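Local coordinates for type III effector NopAA (Sinorhizobium fredii USDA 257, PDB 6SDU), which hydrolyses xyloglucan as a type III effector of a symbiotic soil bacterium and belongs to glycosyl hydrolase family 12, at residues A[46-51]-A[58-63]; A[64-69]-A[218-223]; A[111-116]-A[206-211]. All blocks are in the same frame, centred on the assembly; numbering follows the deposited sequence.

Contact 1 of 3, residues A[46-51]-A[58-63]; sequences GPQTIS and WSVWSD
The axes of strands 48-51 and 58-62 approach to 4.7 Å and run antiparallel at 172°, with Gln48 opposite Ser62 and Ile50 opposite Val60 as non-hydrogen-bonded pairs. Thr49 with Trp61 and Ser51 with Ser59 are the hydrogen-bonded pairs. Each is closed by two N-H to O bonds, such as Thr49 N to Trp61 O at 2.9 Å. Asp63 N to Pro47 O, at 3.0 Å, carries the pairing past the strand ends.

On the face of Gln48, Ile50, Val60 and Ser62, the link is polar at one end. Ser62 OG donates to Gln48 OE1 over 2.9 Å, in the carbonyl plane and on a lone pair. The Gln48 chain is extended, with CG anti to the backbone N (chi1 -179°). Its CG also packs on Val60 CG2 at 3.8 Å. Gln48 NE2 bonds Asn38 OD1 and Gln48 OE1 also bonds Ser72 OG, so both ends of the amide are held and its rotation is fixed.

The two strands form a beta hairpin in the smaller sheet of the family 12 beta-sandwich (jelly roll). The face of Gln48 and Val60 looks inward, where these two and Trp58 touch strand 72-83 of the other sheet. Ile50 CD1 meets the six-membered ring of Trp58 obliquely, 3.8 Å from CZ3. The Trp58 ring also stacks on Phe229 and meets Trp36 edge-to-face.

The face of Thr49, Ser51, Ser59 and Trp61 is partly exposed. Pro47, just before the strand, puts CB at the edge of the Trp61 ring, 3.9 Å from CZ3. Pro47 and Asp63 lie side by side, CG to CB 4.0 Å.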
ATOM      1  N   GLY A  46      -1.959   5.343  18.672  1.00 40.99           N
ATOM      2  CA  GLY A  46      -1.626   6.725  18.878  1.00 32.90           C
ATOM      3  C   GLY A  46      -2.524   7.630  18.075  1.00 31.43           C
ATOM      4  O   GLY A  46      -3.278   7.190  17.205  1.00 31.38           O
ATOM      5  N   PRO A  47      -2.452   8.927  18.349  1.00 27.92           N
ATOM      6  CA  PRO A  47      -3.300   9.871  17.612  1.00 32.78           C
ATOM      7  C   PRO A  47      -2.971   9.840  16.131  1.00 31.18           C
ATOM      8  O   PRO A  47      -1.819   9.636  15.736  1.00 29.44           O
ATOM      9  CB  PRO A  47      -2.960  11.232  18.240  1.00 28.92           C
ATOM     10  CG  PRO A  47      -1.701  11.006  19.026  1.00 28.50           C
ATOM     11  CD  PRO A  47      -1.670   9.575  19.414  1.00 25.89           C
ATOM     12  N   GLN A  48      -4.002  10.028  15.312  1.00 24.50           N
ATOM     13  CA  GLN A  48      -3.823  10.042  13.870  1.00 30.93           C
ATOM     14  C   GLN A  48      -4.914  10.897  13.265  1.00 31.64           C
ATOM     15  O   GLN A  48      -6.096  10.616  13.493  1.00 30.14           O
ATOM     16  CB  GLN A  48      -3.898   8.630  13.291  1.00 32.46           C
ATOM     17  CG  GLN A  48      -3.687   8.587  11.807  1.00 27.65           C
ATOM     18  CD  GLN A  48      -3.565   7.181  11.266  1.00 32.31           C
ATOM     19  OE1 GLN A  48      -2.518   6.535  11.386  1.00 32.88           O
ATOM     20  NE2 GLN A  48      -4.627   6.711  10.628  1.00 28.36           N
ATOM     21  N   THR A  49      -4.532  11.828  12.384  1.00 28.08           N
ATOM     22  CA  THR A  49      -5.494  12.731  11.752  1.00 27.02           C
ATOM     23  C   THR A  49      -5.261  12.747  10.248  1.00 29.95           C
ATOM     24  O   THR A  49      -4.176  13.116   9.773  1.00 28.93           O
ATOM     25  CB  THR A  49      -5.372  14.149  12.334  1.00 30.79           C
ATOM     26  OG1 THR A  49      -5.738  14.133  13.720  1.00 30.85           O
ATOM     27  CG2 THR A  49      -6.248  15.166  11.566  1.00 26.14           C
ATOM     28  N   ILE A  50      -6.293  12.387   9.510  1.00 22.37           N
ATOM     29  CA  ILE A  50      -6.287  12.419   8.055  1.00 26.92           C
ATOM     30  C   ILE A  50      -7.067  13.653   7.608  1.00 26.72           C
ATOM     31  O   ILE A  50      -8.070  14.029   8.233  1.00 26.29           O
ATOM     32  CB  ILE A  50      -6.887  11.107   7.501  1.00 29.09           C
ATOM     33  CG1 ILE A  50      -6.681  10.970   5.987  1.00 28.85           C
ATOM     34  CG2 ILE A  50      -8.351  10.973   7.914  1.00 36.23           C
ATOM     35  CD1 ILE A  50      -7.086   9.587   5.472  1.00 31.71           C
ATOM     36  N   SER A  51      -6.561  14.345   6.589  1.00 26.61           N
ATOM     37  CA  SER A  51      -7.263  15.481   5.999  1.00 27.56           C
ATOM     38  C   SER A  51      -7.248  15.320   4.491  1.00 34.24           C
ATOM     39  O   SER A  51      -6.253  14.850   3.925  1.00 32.25           O
ATOM     40  CB  SER A  51      -6.663  16.842   6.407  1.00 27.59           C
ATOM     41  OG  SER A  51      -5.425  17.063   5.760  1.00 39.16           O
ATOM     42  N   TRP A  58      -4.361  14.594  -0.490  1.00 30.60           N
ATOM     43  CA  TRP A  58      -4.680  14.303   0.897  1.00 25.54           C
ATOM     44  C   TRP A  58      -3.400  14.177   1.715  1.00 32.98           C
ATOM     45  O   TRP A  58      -2.280  14.214   1.186  1.00 31.09           O
ATOM     46  CB  TRP A  58      -5.550  13.045   1.023  1.00 24.24           C
ATOM     47  CG  TRP A  58      -4.941  11.752   0.629  1.00 26.52           C
ATOM     48  CD1 TRP A  58      -4.785  11.262  -0.653  1.00 22.67           C
ATOM     49  CD2 TRP A  58      -4.492  10.711   1.510  1.00 29.58           C
ATOM     50  NE1 TRP A  58      -4.229   9.999  -0.607  1.00 33.40           N
ATOM     51  CE2 TRP A  58      -4.037   9.638   0.701  1.00 32.93           C
ATOM     52  CE3 TRP A  58      -4.439  10.578   2.901  1.00 24.03           C
ATOM     53  CZ2 TRP A  58      -3.536   8.446   1.245  1.00 32.98           C
ATOM     54  CZ3 TRP A  58      -3.905   9.411   3.439  1.00 31.29           C
ATOM     55  CH2 TRP A  58      -3.469   8.355   2.612  1.00 33.41           C
ATOM     56  N   SER A  59      -3.588  14.113   3.032  1.00 27.55           N
ATOM     57  CA  SER A  59      -2.486  14.069   3.971  1.00 31.81           C
ATOM     58  C   SER A  59      -2.930  13.316   5.223  1.00 33.56           C
ATOM     59  O   SER A  59      -4.130  13.200   5.503  1.00 26.98           O
ATOM     60  CB  SER A  59      -2.033  15.514   4.277  1.00 30.94           C
ATOM     61  OG  SER A  59      -1.368  15.604   5.509  1.00 55.24           O
ATOM     62  N   VAL A  60      -1.948  12.787   5.961  1.00 33.39           N
ATOM     63  CA  VAL A  60      -2.176  12.144   7.252  1.00 34.86           C
ATOM     64  C   VAL A  60      -0.969  12.382   8.166  1.00 37.23           C
ATOM     65  O   VAL A  60       0.188  12.317   7.724  1.00 33.05           O
ATOM     66  CB  VAL A  60      -2.463  10.639   7.094  1.00 27.47           C
ATOM     67  CG1 VAL A  60      -1.302   9.950   6.386  1.00 25.49           C
ATOM     68  CG2 VAL A  60      -2.719  10.028   8.461  1.00 23.55           C
ATOM     69  N   TRP A  61      -1.242  12.711   9.431  1.00 31.69           N
ATOM     70  CA  TRP A  61      -0.233  12.796  10.489  1.00 26.07           C
ATOM     71  C   TRP A  61      -0.515  11.746  11.546  1.00 25.94           C
ATOM     72  O   TRP A  61      -1.671  11.550  11.919  1.00 29.74           O
ATOM     73  CB  TRP A  61      -0.218  14.162  11.139  1.00 21.06           C
ATOM     74  CG  TRP A  61       0.639  14.283  12.361  1.00 25.60           C
ATOM     75  CD1 TRP A  61       1.971  14.719  12.425  1.00 22.14           C
ATOM     76  CD2 TRP A  61       0.240  14.045  13.725  1.00 26.01           C
ATOM     77  NE1 TRP A  61       2.395  14.739  13.737  1.00 25.02           N
ATOM     78  CE2 TRP A  61       1.362  14.356  14.556  1.00 30.65           C
ATOM     79  CE3 TRP A  61      -0.944  13.614  14.325  1.00 22.36           C
ATOM     80  CZ2 TRP A  61       1.335  14.202  15.951  1.00 24.61           C
ATOM     81  CZ3 TRP A  61      -0.973  13.481  15.733  1.00 30.91           C
ATOM     82  CH2 TRP A  61       0.164  13.786  16.523  1.00 22.69           C
ATOM     83  N   SER A  62       0.521  11.053  12.011  1.00 26.10           N
ATOM     84  CA  SER A  62       0.310   9.961  12.950  1.00 22.68           C
ATOM     85  C   SER A  62       1.471   9.887  13.920  1.00 21.43           C
ATOM     86  O   SER A  62       2.618  10.047  13.518  1.00 29.16           O
ATOM     87  CB  SER A  62       0.134   8.619  12.190  1.00 21.64           C
ATOM     88  OG  SER A  62      -0.331   7.566  13.024  1.00 29.05           O
ATOM     89  N   ASP A  63       1.166   9.643  15.192  1.00 26.09           N
ATOM     90  CA  ASP A  63       2.136   9.474  16.283  1.00 27.77           C
ATOM     91  C   ASP A  63       1.953   8.092  16.925  1.00 35.29           C
ATOM     92  O   ASP A  63       1.283   7.962  17.953  1.00 34.58           O
ATOM     93  CB  ASP A  63       1.914  10.606  17.323  1.00 28.48           C
ATOM     94  CG  ASP A  63       2.861  10.521  18.504  1.00 35.05           C
ATOM     95  OD1 ASP A  63       3.685   9.586  18.558  1.00 32.63           O
ATOM     96  OD2 ASP A  63       2.773  11.399  19.402  1.00 43.07           O
TER

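Contact 2 of 3, residues A[64-69]-A[218-223]; sequences QPNTPG and ITSSPG
Gln64 and Ser221 grip each other through two bonds. Gln64 N donates to Ser221 OG over 2.9 Å, with an angle of 168° at the hydrogen. In return, Ser221 N donates to Gln64 O, also over 2.9 Å, from a direction tilted out of the carbonyl plane. The Ser221 hydroxyl is placed for this by chi1 of 60°, with OG between its own N and carbonyl carbon. Ser221 OG accepts from Gln64 N and, since a carbonyl can only accept, gives its own hydrogen to Ser62 O, so two bonds grip it. Pro222 N also comes near Gln64 O but has no hydrogen to give.

The amide of Gln64 turns away to other partners: OE1 bonds Gly46 N and NE2 bonds Ser62 OG, while Gly223 N is taken by Asp63 OD1. The bend at chi2 (-54°) turns CD aside. The Gln64 and Ile218 side chains cross at about a right angle, with Gln64 CG 3.8 Å from Ile218 CG2.

Further along, Ser220 OG donates to Asn66 OD1 over 3.2 Å, tilted from the plane of the amide carbonyl. Asn66 is the centre of an inverse gamma turn, closed by a weak bond from Thr67 N to Pro65 O. In the other segment, Thr219 and Ser220 both face Ala103, a classic beta bulge where the chain turns a corner after strand 208-218. Thr219 CG2 packs on Gly69 O at 3.4 Å.

Three backbone carbonyls, Thr67 O, Gly69 O and Thr219 O, share one partner, Lys71 NZ. The lysine thus ties both loops together beside Ile70, which lines the glucose pocket. Few apolar groups meet here. The two loops are held mainly by backbone groups, hydroxyls, side-chain amides and one ammonium group, and their shape near the pocket probably depends on these bonds.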
ATOM      1  N   GLN A  64       2.560   7.065  16.332  1.00 33.12           N
ATOM      2  CA  GLN A  64       2.447   5.682  16.792  1.00 29.67           C
ATOM      3  C   GLN A  64       3.684   5.259  17.585  1.00 31.14           C
ATOM      4  O   GLN A  64       4.811   5.658  17.242  1.00 29.45           O
ATOM      5  CB  GLN A  64       2.243   4.752  15.595  1.00 26.17           C
ATOM      6  CG  GLN A  64       0.997   5.117  14.785  1.00 25.10           C
ATOM      7  CD  GLN A  64      -0.258   5.175  15.648  1.00 29.79           C
ATOM      8  OE1 GLN A  64      -0.455   4.322  16.514  1.00 22.46           O
ATOM      9  NE2 GLN A  64      -1.130   6.154  15.386  1.00 22.35           N
ATOM     10  N   PRO A  65       3.524   4.507  18.673  1.00 32.39           N
ATOM     11  CA  PRO A  65       4.679   4.189  19.523  1.00 30.09           C
ATOM     12  C   PRO A  65       5.628   3.186  18.887  1.00 27.16           C
ATOM     13  O   PRO A  65       5.272   2.409  17.987  1.00 29.59           O
ATOM     14  CB  PRO A  65       4.035   3.603  20.782  1.00 27.71           C
ATOM     15  CG  PRO A  65       2.804   2.919  20.257  1.00 22.87           C
ATOM     16  CD  PRO A  65       2.294   3.847  19.164  1.00 29.15           C
ATOM     17  N   ASN A  66       6.848   3.178  19.427  1.00 31.38           N
ATOM     18  CA  ASN A  66       7.920   2.271  18.998  1.00 36.97           C
ATOM     19  C   ASN A  66       7.721   0.865  19.581  1.00 34.77           C
ATOM     20  O   ASN A  66       8.454   0.387  20.453  1.00 23.70           O
ATOM     21  CB  ASN A  66       9.286   2.810  19.391  1.00 24.06           C
ATOM     22  CG  ASN A  66      10.384   2.132  18.614  1.00 29.85           C
ATOM     23  OD1 ASN A  66      10.200   1.819  17.442  1.00 29.67           O
ATOM     24  ND2 ASN A  66      11.480   1.794  19.286  1.00 26.02           N
ATOM     25  N   THR A  67       6.684   0.201  19.098  1.00 27.70           N
ATOM     26  CA  THR A  67       6.311  -1.123  19.567  1.00 28.05           C
ATOM     27  C   THR A  67       6.058  -2.022  18.370  1.00 24.50           C
ATOM     28  O   THR A  67       5.841  -1.526  17.256  1.00 20.30           O
ATOM     29  CB  THR A  67       5.064  -1.045  20.460  1.00 28.98           C
ATOM     30  OG1 THR A  67       3.923  -0.659  19.683  1.00 26.96           O
ATOM     31  CG2 THR A  67       5.266  -0.032  21.559  1.00 29.15           C
ATOM     32  N   PRO A  68       6.063  -3.347  18.560  1.00 19.69           N
ATOM     33  CA  PRO A  68       5.892  -4.259  17.413  1.00 32.40           C
ATOM     34  C   PRO A  68       4.539  -4.125  16.712  1.00 29.55           C
ATOM     35  O   PRO A  68       3.512  -3.843  17.326  1.00 31.64           O
ATOM     36  CB  PRO A  68       6.015  -5.661  18.047  1.00 30.21           C
ATOM     37  CG  PRO A  68       6.676  -5.444  19.410  1.00 27.33           C
ATOM     38  CD  PRO A  68       6.248  -4.077  19.829  1.00 28.27           C
ATOM     39  N   GLY A  69       4.547  -4.389  15.415  1.00 28.40           N
ATOM     40  CA  GLY A  69       3.309  -4.552  14.662  1.00 29.52           C
ATOM     41  C   GLY A  69       2.821  -3.278  14.007  1.00 32.29           C
ATOM     42  O   GLY A  69       3.077  -2.161  14.471  1.00 29.16           O
ATOM     43  N   ILE A 218       1.780   2.180   9.123  1.00 26.09           N
ATOM     44  CA  ILE A 218       2.680   2.758  10.120  1.00 22.37           C
ATOM     45  C   ILE A 218       2.908   1.761  11.244  1.00 28.82           C
ATOM     46  O   ILE A 218       1.973   1.356  11.945  1.00 32.79           O
ATOM     47  CB  ILE A 218       2.140   4.084  10.664  1.00 21.25           C
ATOM     48  CG1 ILE A 218       1.891   5.042   9.514  1.00 21.49           C
ATOM     49  CG2 ILE A 218       3.135   4.699  11.684  1.00 29.86           C
ATOM     50  CD1 ILE A 218       1.198   6.277   9.925  1.00 16.18           C
ATOM     51  N   THR A 219       4.164   1.385  11.438  1.00 32.24           N
ATOM     52  CA  THR A 219       4.510   0.591  12.600  1.00 28.07           C
ATOM     53  C   THR A 219       4.966   1.488  13.747  1.00 25.13           C
ATOM     54  O   THR A 219       4.562   1.278  14.894  1.00 25.83           O
ATOM     55  CB  THR A 219       5.555  -0.474  12.222  1.00 29.49           C
ATOM     56  OG1 THR A 219       4.923  -1.465  11.391  1.00 36.14           O
ATOM     57  CG2 THR A 219       6.125  -1.170  13.469  1.00 25.17           C
ATOM     58  N   SER A 220       5.789   2.492  13.465  1.00 30.84           N
ATOM     59  CA  SER A 220       6.250   3.407  14.505  1.00 30.44           C
ATOM     60  C   SER A 220       6.451   4.809  13.921  1.00 34.15           C
ATOM     61  O   SER A 220       7.021   4.951  12.836  1.00 32.88           O
ATOM     62  CB  SER A 220       7.532   2.836  15.119  1.00 27.20           C
ATOM     63  OG  SER A 220       8.273   3.797  15.833  1.00 50.41           O
ATOM     64  N   SER A 221       5.962   5.844  14.620  1.00 31.80           N
ATOM     65  CA  SER A 221       6.232   7.225  14.229  1.00 29.99           C
ATOM     66  C   SER A 221       6.265   8.116  15.467  1.00 27.41           C
ATOM     67  O   SER A 221       5.569   9.136  15.512  1.00 26.49           O
ATOM     68  CB  SER A 221       5.180   7.738  13.237  1.00 25.54           C
ATOM     69  OG  SER A 221       3.882   7.710  13.796  1.00 25.60           O
ATOM     70  N   PRO A 222       7.086   7.788  16.466  1.00 30.53           N
ATOM     71  CA  PRO A 222       6.996   8.476  17.759  1.00 35.52           C
ATOM     72  C   PRO A 222       7.325   9.956  17.615  1.00 36.93           C
ATOM     73  O   PRO A 222       8.290  10.333  16.945  1.00 30.16           O
ATOM     74  CB  PRO A 222       8.033   7.754  18.620  1.00 31.78           C
ATOM     75  CG  PRO A 222       8.487   6.579  17.801  1.00 31.11           C
ATOM     76  CD  PRO A 222       8.281   6.933  16.401  1.00 29.07           C
ATOM     77  N   GLY A 223       6.522  10.788  18.260  1.00 35.38           N
ATOM     78  CA  GLY A 223       6.647  12.223  18.128  1.00 34.17           C
ATOM     79  C   GLY A 223       5.803  12.776  17.017  1.00 34.88           C
ATOM     80  O   GLY A 223       5.744  14.001  16.846  1.00 31.64           O
TER

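Contact 3 of 3, residues A[111-116]-A[206-211]; sequences WDSSNK and DIEVGS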
ATOM      1  N   TRP A 111      -6.744  -5.335  -4.069  1.00 33.38           N
ATOM      2  CA  TRP A 111      -7.518  -6.494  -3.647  1.00 33.51           C
ATOM      3  C   TRP A 111      -8.364  -7.044  -4.789  1.00 33.06           C
ATOM      4  O   TRP A 111      -8.771  -6.314  -5.690  1.00 36.66           O
ATOM      5  CB  TRP A 111      -8.455  -6.141  -2.509  1.00 31.36           C
ATOM      6  CG  TRP A 111      -7.781  -5.723  -1.251  1.00 30.32           C
ATOM      7  CD1 TRP A 111      -7.356  -4.458  -0.899  1.00 23.49           C
ATOM      8  CD2 TRP A 111      -7.441  -6.582  -0.169  1.00 28.12           C
ATOM      9  NE1 TRP A 111      -6.763  -4.496   0.356  1.00 29.30           N
ATOM     10  CE2 TRP A 111      -6.819  -5.786   0.824  1.00 26.86           C
ATOM     11  CE3 TRP A 111      -7.597  -7.954   0.058  1.00 27.31           C
ATOM     12  CZ2 TRP A 111      -6.373  -6.320   2.033  1.00 37.12           C
ATOM     13  CZ3 TRP A 111      -7.151  -8.490   1.259  1.00 31.84           C
ATOM     14  CH2 TRP A 111      -6.541  -7.674   2.231  1.00 32.74           C
ATOM     15  N   ASP A 112      -8.643  -8.334  -4.742  1.00 34.36           N
ATOM     16  CA  ASP A 112      -9.663  -8.832  -5.645  1.00 34.58           C
ATOM     17  C   ASP A 112     -11.014  -8.743  -4.941  1.00 39.16           C
ATOM     18  O   ASP A 112     -11.092  -8.466  -3.741  1.00 40.08           O
ATOM     19  CB  ASP A 112      -9.334 -10.246  -6.110  1.00 41.99           C
ATOM     20  CG  ASP A 112      -9.395 -11.277  -5.011  1.00 44.70           C
ATOM     21  OD1 ASP A 112      -9.149 -10.946  -3.833  1.00 50.03           O
ATOM     22  OD2 ASP A 112      -9.670 -12.447  -5.347  1.00 41.97           O
ATOM     23  N   SER A 113     -12.095  -8.928  -5.704  1.00 43.33           N
ATOM     24  CA  SER A 113     -13.429  -8.730  -5.131  1.00 43.22           C
ATOM     25  C   SER A 113     -13.718  -9.683  -3.978  1.00 43.37           C
ATOM     26  O   SER A 113     -14.397  -9.301  -3.015  1.00 44.97           O
ATOM     27  CB  SER A 113     -14.497  -8.863  -6.216  1.00 39.82           C
ATOM     28  OG  SER A 113     -14.448  -7.716  -7.043  1.00 46.80           O
ATOM     29  N   SER A 114     -13.176 -10.897  -4.032  1.00 37.91           N
ATOM     30  CA  SER A 114     -13.402 -11.890  -2.991  1.00 36.25           C
ATOM     31  C   SER A 114     -12.512 -11.690  -1.772  1.00 39.35           C
ATOM     32  O   SER A 114     -12.750 -12.331  -0.746  1.00 40.85           O
ATOM     33  CB  SER A 114     -13.120 -13.273  -3.558  1.00 39.74           C
ATOM     34  OG  SER A 114     -11.745 -13.383  -3.887  1.00 39.45           O
ATOM     35  N   ASN A 115     -11.497 -10.825  -1.868  1.00 40.17           N
ATOM     36  CA  ASN A 115     -10.511 -10.577  -0.805  1.00 37.90           C
ATOM     37  C   ASN A 115      -9.722 -11.834  -0.449  1.00 35.58           C
ATOM     38  O   ASN A 115      -9.237 -11.974   0.671  1.00 45.68           O
ATOM     39  CB  ASN A 115     -11.159  -9.985   0.453  1.00 40.04           C
ATOM     40  CG  ASN A 115     -11.901  -8.688   0.178  1.00 49.39           C
ATOM     41  OD1 ASN A 115     -13.056  -8.529   0.560  1.00 64.47           O
ATOM     42  ND2 ASN A 115     -11.241  -7.759  -0.495  1.00 46.17           N
ATOM     43  N   LYS A 116      -9.483 -12.702  -1.431  1.00 35.69           N
ATOM     44  CA  LYS A 116      -8.635 -13.867  -1.236  1.00 25.94           C
ATOM     45  C   LYS A 116      -7.237 -13.631  -1.754  1.00 23.47           C
ATOM     46  O   LYS A 116      -6.337 -14.420  -1.462  1.00 39.98           O
ATOM     47  CB  LYS A 116      -9.260 -15.108  -1.915  1.00 36.26           C
ATOM     48  CG  LYS A 116     -10.587 -15.549  -1.252  1.00 36.13           C
ATOM     49  CD  LYS A 116     -10.362 -16.635  -0.204  1.00 47.03           C
ATOM     50  CE  LYS A 116     -11.328 -16.495   0.980  1.00 59.87           C
ATOM     51  NZ  LYS A 116     -10.867 -15.587   2.109  1.00 66.24           N
ATOM     52  N   ASP A 206      -8.088 -15.494 -13.864  1.00 52.99           N
ATOM     53  CA  ASP A 206      -8.722 -14.257 -14.327  1.00 55.45           C
ATOM     54  C   ASP A 206      -9.450 -13.644 -13.132  1.00 50.11           C
ATOM     55  O   ASP A 206     -10.654 -13.802 -12.914  1.00 42.97           O
ATOM     56  CB  ASP A 206      -9.657 -14.504 -15.503  1.00 58.74           C
ATOM     57  CG  ASP A 206     -10.155 -13.204 -16.131  1.00 68.58           C
ATOM     58  OD1 ASP A 206      -9.422 -12.191 -16.032  1.00 70.54           O
ATOM     59  OD2 ASP A 206     -11.255 -13.195 -16.733  1.00 59.80           O
ATOM     60  N   ILE A 207      -8.658 -12.956 -12.323  1.00 52.10           N
ATOM     61  CA  ILE A 207      -9.119 -12.343 -11.089  1.00 51.70           C
ATOM     62  C   ILE A 207     -10.063 -11.184 -11.399  1.00 49.57           C
ATOM     63  O   ILE A 207      -9.842 -10.412 -12.348  1.00 59.02           O
ATOM     64  CB  ILE A 207      -7.845 -11.896 -10.352  1.00 54.37           C
ATOM     65  CG1 ILE A 207      -8.064 -11.383  -8.956  1.00 62.76           C
ATOM     66  CG2 ILE A 207      -7.112 -10.824 -11.147  1.00 61.26           C
ATOM     67  CD1 ILE A 207      -6.752 -10.850  -8.384  1.00 62.83           C
ATOM     68  N   GLU A 208     -11.125 -11.043 -10.608  1.00 42.66           N
ATOM     69  CA  GLU A 208     -11.951  -9.840 -10.676  1.00 45.07           C
ATOM     70  C   GLU A 208     -11.338  -8.797  -9.743  1.00 40.58           C
ATOM     71  O   GLU A 208     -11.352  -8.964  -8.521  1.00 37.68           O
ATOM     72  CB  GLU A 208     -13.413 -10.090 -10.308  1.00 50.40           C
ATOM     73  CG  GLU A 208     -14.216  -8.838 -10.660  1.00 63.86           C
ATOM     74  CD  GLU A 208     -15.710  -8.954 -10.495  1.00 79.05           C
ATOM     75  OE1 GLU A 208     -16.336  -9.645 -11.327  1.00 81.86           O
ATOM     76  OE2 GLU A 208     -16.263  -8.309  -9.569  1.00 81.92           O
ATOM     77  N   VAL A 209     -10.771  -7.746 -10.329  1.00 39.14           N
ATOM     78  CA  VAL A 209     -10.123  -6.665  -9.591  1.00 38.33           C
ATOM     79  C   VAL A 209     -11.174  -5.873  -8.819  1.00 39.90           C
ATOM     80  O   VAL A 209     -12.092  -5.289  -9.406  1.00 46.05           O
ATOM     81  CB  VAL A 209      -9.326  -5.774 -10.556  1.00 35.61           C
ATOM     82  CG1 VAL A 209      -8.583  -4.627  -9.833  1.00 29.06           C
ATOM     83  CG2 VAL A 209      -8.366  -6.642 -11.355  1.00 37.23           C
ATOM     84  N   GLY A 210     -11.022  -5.824  -7.498  1.00 37.42           N
ATOM     85  CA  GLY A 210     -11.957  -5.177  -6.602  1.00 33.54           C
ATOM     86  C   GLY A 210     -11.569  -3.753  -6.268  1.00 42.72           C
ATOM     87  O   GLY A 210     -12.238  -2.808  -6.686  1.00 49.49           O
ATOM     88  N   SER A 211     -10.527  -3.579  -5.457  1.00 44.05           N
ATOM     89  CA  SER A 211     -10.149  -2.257  -4.980  1.00 43.55           C
ATOM     90  C   SER A 211      -8.671  -1.958  -5.218  1.00 41.54           C
ATOM     91  O   SER A 211      -7.813  -2.822  -5.015  1.00 43.50           O
ATOM     92  CB  SER A 211     -10.462  -2.154  -3.487  1.00 38.22           C
ATOM     93  OG  SER A 211     -10.478  -0.806  -3.079  1.00 50.92           O
TER
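Trp111 O accepts two backbone N-H groups of one strand, Gly210 N at 2.9 Å and Ser211 N at 3.3 Å. Both reach it from the same face of its carbonyl plane, and Ser211 N lies well above that plane, 40° out of it. This is a classic beta bulge: Gly210 and Ser211 together face Trp111. With no side chain on Gly210, its CA comes to 4.1 Å from Ser113 CA, close against the backbone of Asp112 and Ser113.

Trp111 N still pairs regularly with Ser211 O. Beyond the bulge the register has shifted, and Ser113 N donates to Glu208 O. The Ser113 hydroxyl repeats the link at the surface. Its OG donates to Glu208 OE2 over 3.2 Å, on the anti side of the carboxylate and somewhat out of its plane.

The contact joins the ends of two neighbouring strands, 103-112 and 208-218, in the larger sheet of the beta-sandwich. A type I turn from Asp112 to Asn115 then leads the chain toward strand 117-125. Asp112 holds this turn from within. Its OD2 takes Ser114 OG at 2.7 Å from above the carboxylate plane, and its OD1 takes His117 N. The Asp112 and Ile207 side chains cross at about a right angle, with an unusually short and doubtful 3.3 Å between Asp112 CB and Ile207 CG1.

The Trp111 ring leads away from the partner strand. Its NE1 bonds Asp109 OD2, and the ring meets that of His173 with the planes at about 35°. A bound beta-D-glucopyranose is about 7 Å from the Trp111 side chain, too far for direct contact.

Overall arrangement
Contacts 1 and 2 are neighbours, with centres 13 Å apart, and they touch. Contact 1 lies in the six-stranded sheet. The loop 64-69 of contact 2 follows the second strand of contact 1 and leads to strand 72-83 of the nine-stranded sheet. Segment 218-223 runs from strand 208-218 of the larger sheet toward strand 225-236 of the smaller, so contact 2 ties two crossings between the sheets. Contact 3, nested inside the loop that contact 2 closes, sits at the other end of strand 208-218, across the chain's centre; its centre is about 30 Å from that of contact 2 and 28 Å from that of contact 1. Contacts 2 and 3 mark both ends of a strand whose Glu217 lines the glucose pocket.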